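PDB 4YK1: bartonella effector protein (Bep) substrate of VirB T4SS from Bartonella rochalimae ATCC BAA-1498, which is an effector translocated by the VirB type IV secretion system, here its BID domain; the full-length protein probably transfers AMP onto target proteins. Local coordinates for residues K107-S110 with N111-N115. Numbering follows the deposited sequence.
Sequences KILS and NEIFN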
ATOM      1  N   LYS A 107       8.834  -1.528 -14.130  1.00 20.85           N
ATOM      2  CA  LYS A 107       9.088  -2.799 -13.435  1.00 21.80           C
ATOM      3  C   LYS A 107       9.473  -2.578 -11.976  1.00 27.53           C
ATOM      4  O   LYS A 107       9.077  -3.349 -11.085  1.00 23.96           O
ATOM      5  CB  LYS A 107      10.195  -3.606 -14.131  1.00 22.78           C
ATOM      6  CG  LYS A 107       9.859  -3.986 -15.567  1.00 28.09           C
ATOM      7  CD  LYS A 107      10.877  -4.957 -16.117  1.00 34.15           C
ATOM      8  CE  LYS A 107      10.379  -5.602 -17.394  1.00 50.93           C
ATOM      9  NZ  LYS A 107      10.361  -4.619 -18.491  1.00 50.84           N
ATOM     10  N   ILE A 108      10.281  -1.547 -11.742  1.00 26.07           N
ATOM     11  CA  ILE A 108      10.697  -1.198 -10.392  1.00 25.11           C
ATOM     12  C   ILE A 108       9.474  -0.711  -9.607  1.00 21.91           C
ATOM     13  O   ILE A 108       9.290  -1.035  -8.427  1.00 21.65           O
ATOM     14  CB  ILE A 108      11.809  -0.132 -10.414  1.00 27.99           C
ATOM     15  CG1 ILE A 108      13.057  -0.691 -11.111  1.00 33.29           C
ATOM     16  CG2 ILE A 108      12.171   0.295  -8.975  1.00 32.55           C
ATOM     17  CD1 ILE A 108      14.122   0.367 -11.397  1.00 36.45           C
ATOM     18  N   LEU A 109       8.631   0.066 -10.277  1.00 20.47           N
ATOM     19  CA  LEU A 109       7.402   0.539  -9.659  1.00 23.72           C
ATOM     20  C   LEU A 109       6.489  -0.630  -9.290  1.00 25.05           C
ATOM     21  O   LEU A 109       5.922  -0.673  -8.192  1.00 20.81           O
ATOM     22  CB  LEU A 109       6.685   1.514 -10.598  1.00 21.73           C
ATOM     23  CG  LEU A 109       5.309   2.002 -10.124  1.00 27.63           C
ATOM     24  CD1 LEU A 109       5.370   2.698  -8.747  1.00 25.55           C
ATOM     25  CD2 LEU A 109       4.649   2.915 -11.179  1.00 20.95           C
ATOM     26  N   SER A 110       6.341  -1.575 -10.217  1.00 21.93           N
ATOM     27  CA  SER A 110       5.534  -2.765  -9.963  1.00 21.70           C
ATOM     28  C   SER A 110       6.038  -3.482  -8.726  1.00 25.12           C
ATOM     29  O   SER A 110       5.263  -3.847  -7.844  1.00 23.61           O
ATOM     30  CB  SER A 110       5.562  -3.720 -11.164  1.00 22.49           C
ATOM     31  OG  SER A 110       5.035  -4.994 -10.800  1.00 23.67           O
ATOM     32  N   ASN A 111       7.352  -3.675  -8.659  1.00 22.15           N
ATOM     33  CA  ASN A 111       7.968  -4.318  -7.497  1.00 22.74           C
ATOM     34  C   ASN A 111       7.692  -3.543  -6.194  1.00 25.68           C
ATOM     35  O   ASN A 111       7.371  -4.130  -5.152  1.00 24.25           O
ATOM     36  CB  ASN A 111       9.467  -4.444  -7.743  1.00 28.66           C
ATOM     37  CG  ASN A 111      10.155  -5.334  -6.729  1.00 37.01           C
ATOM     38  OD1 ASN A 111      11.132  -4.937  -6.104  1.00 44.43           O
ATOM     39  ND2 ASN A 111       9.652  -6.537  -6.568  1.00 25.49           N
ATOM     40  N   GLU A 112       7.790  -2.217  -6.262  1.00 25.66           N
ATOM     41  CA  GLU A 112       7.591  -1.381  -5.068  1.00 26.03           C
ATOM     42  C   GLU A 112       6.141  -1.437  -4.581  1.00 27.00           C
ATOM     43  O   GLU A 112       5.887  -1.486  -3.385  1.00 28.13           O
ATOM     44  CB  GLU A 112       8.002   0.070  -5.353  1.00 27.21           C
ATOM     45  CG  GLU A 112       8.087   0.942  -4.113  1.00 35.24           C
ATOM     46  CD  GLU A 112       9.134   0.454  -3.117  1.00 46.38           C
ATOM     47  OE1 GLU A 112      10.191  -0.076  -3.547  1.00 39.23           O
ATOM     48  OE2 GLU A 112       8.885   0.592  -1.900  1.00 48.33           O
ATOM     49  N   ILE A 113       5.191  -1.445  -5.509  1.00 24.24           N
ATOM     50  CA  ILE A 113       3.776  -1.634  -5.163  1.00 21.57           C
ATOM     51  C   ILE A 113       3.569  -2.984  -4.455  1.00 26.44           C
ATOM     52  O   ILE A 113       2.841  -3.069  -3.468  1.00 24.10           O
ATOM     53  CB  ILE A 113       2.881  -1.552  -6.407  1.00 26.96           C
ATOM     54  CG1 ILE A 113       2.850  -0.111  -6.966  1.00 29.68           C
ATOM     55  CG2 ILE A 113       1.457  -2.034  -6.081  1.00 22.79           C
ATOM     56  CD1 ILE A 113       2.161   0.871  -6.045  1.00 33.53           C
ATOM     57  N   PHE A 114       4.185  -4.044  -4.975  1.00 22.34           N
ATOM     58  CA  PHE A 114       4.072  -5.350  -4.324  1.00 23.12           C
ATOM     59  C   PHE A 114       4.629  -5.275  -2.900  1.00 24.06           C
ATOM     60  O   PHE A 114       4.020  -5.772  -1.950  1.00 25.55           O
ATOM     61  CB  PHE A 114       4.808  -6.444  -5.101  1.00 24.03           C
ATOM     62  CG  PHE A 114       4.615  -7.807  -4.505  1.00 25.30           C
ATOM     63  CD1 PHE A 114       3.513  -8.575  -4.850  1.00 26.40           C
ATOM     64  CD2 PHE A 114       5.509  -8.301  -3.555  1.00 26.14           C
ATOM     65  CE1 PHE A 114       3.315  -9.825  -4.280  1.00 33.61           C
ATOM     66  CE2 PHE A 114       5.310  -9.546  -2.969  1.00 30.44           C
ATOM     67  CZ  PHE A 114       4.215 -10.312  -3.333  1.00 34.36           C
ATOM     68  N   ASN A 115       5.798  -4.665  -2.752  1.00 23.19           N
ATOM     69  CA  ASN A 115       6.414  -4.579  -1.422  1.00 30.89           C
ATOM     70  C   ASN A 115       5.607  -3.696  -0.469  1.00 27.38           C
ATOM     71  O   ASN A 115       5.496  -3.993   0.723  1.00 27.57           O
ATOM     72  CB  ASN A 115       7.847  -4.062  -1.531  1.00 29.41           C
ATOM     73  CG  ASN A 115       8.761  -5.064  -2.190  1.00 29.01           C
ATOM     74  OD1 ASN A 115       8.417  -6.241  -2.306  1.00 27.95           O
ATOM     75  ND2 ASN A 115       9.935  -4.616  -2.611  1.00 29.69           N
TER
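Ser-110 passes directly into Asn-111 within one long helix, 97-140, and the carbonyl of the first and the amide of the second each carry an i to i+4 bond. The amide N of Asn-111 bonds back to Lys-107 O at 3.0 Å, while its CB rests 3.5 Å from Ile-108 O. Ser-110 gives its own carbonyl to the following turn, where Phe-114 N meets Ser-110 O at 3.1 Å. Between these, Glu-112 N reaches Ile-108 O, and Ile-113 N takes Leu-109 O at 2.9 Å in the straightest bond of the four, 167° at the hydrogen.

On the hydrophobic side, Leu-109 and Ile-113 lie side by side one turn apart and point the same way, Leu-109 CD1 standing 4.2 Å from Ile-113 CG1. The branch that touches is set by rotation about CA-CB: Ile-113 holds CG1 beside its backbone N (chi1 -69°), facing the preceding turn, where it also comes 3.4 Å from Leu-109 O. Both residues are buried, resting on helix 32-49 through Ile-41, Ile-48 and Tyr-49, with Leu-55 touching the pair as well.

Ser-110 serves a different neighbour. Swung opposite its backbone N (chi1 167°), OG hydrogen-bonds to Ser-73 O on helix 67-78, where Phe-114 also packs, against Arg-70 and Ser-73. Glu-112 OE2 hydrogen-bonds to Ser-37 OG on helix 32-49. This part of helix 97-140 thus packs against both helices in the BID domain's four-helix bundle, with Lys-107, Ile-108 and Asn-111 exposed. The four i to i+4 bonds engage the carbonyls of 107-110, while side chains reach the neighbouring helices: apolar packing plus a carboxylate-hydroxyl hydrogen bond toward 32-49, and a buried hydroxyl tied to a main-chain oxygen of 67-78.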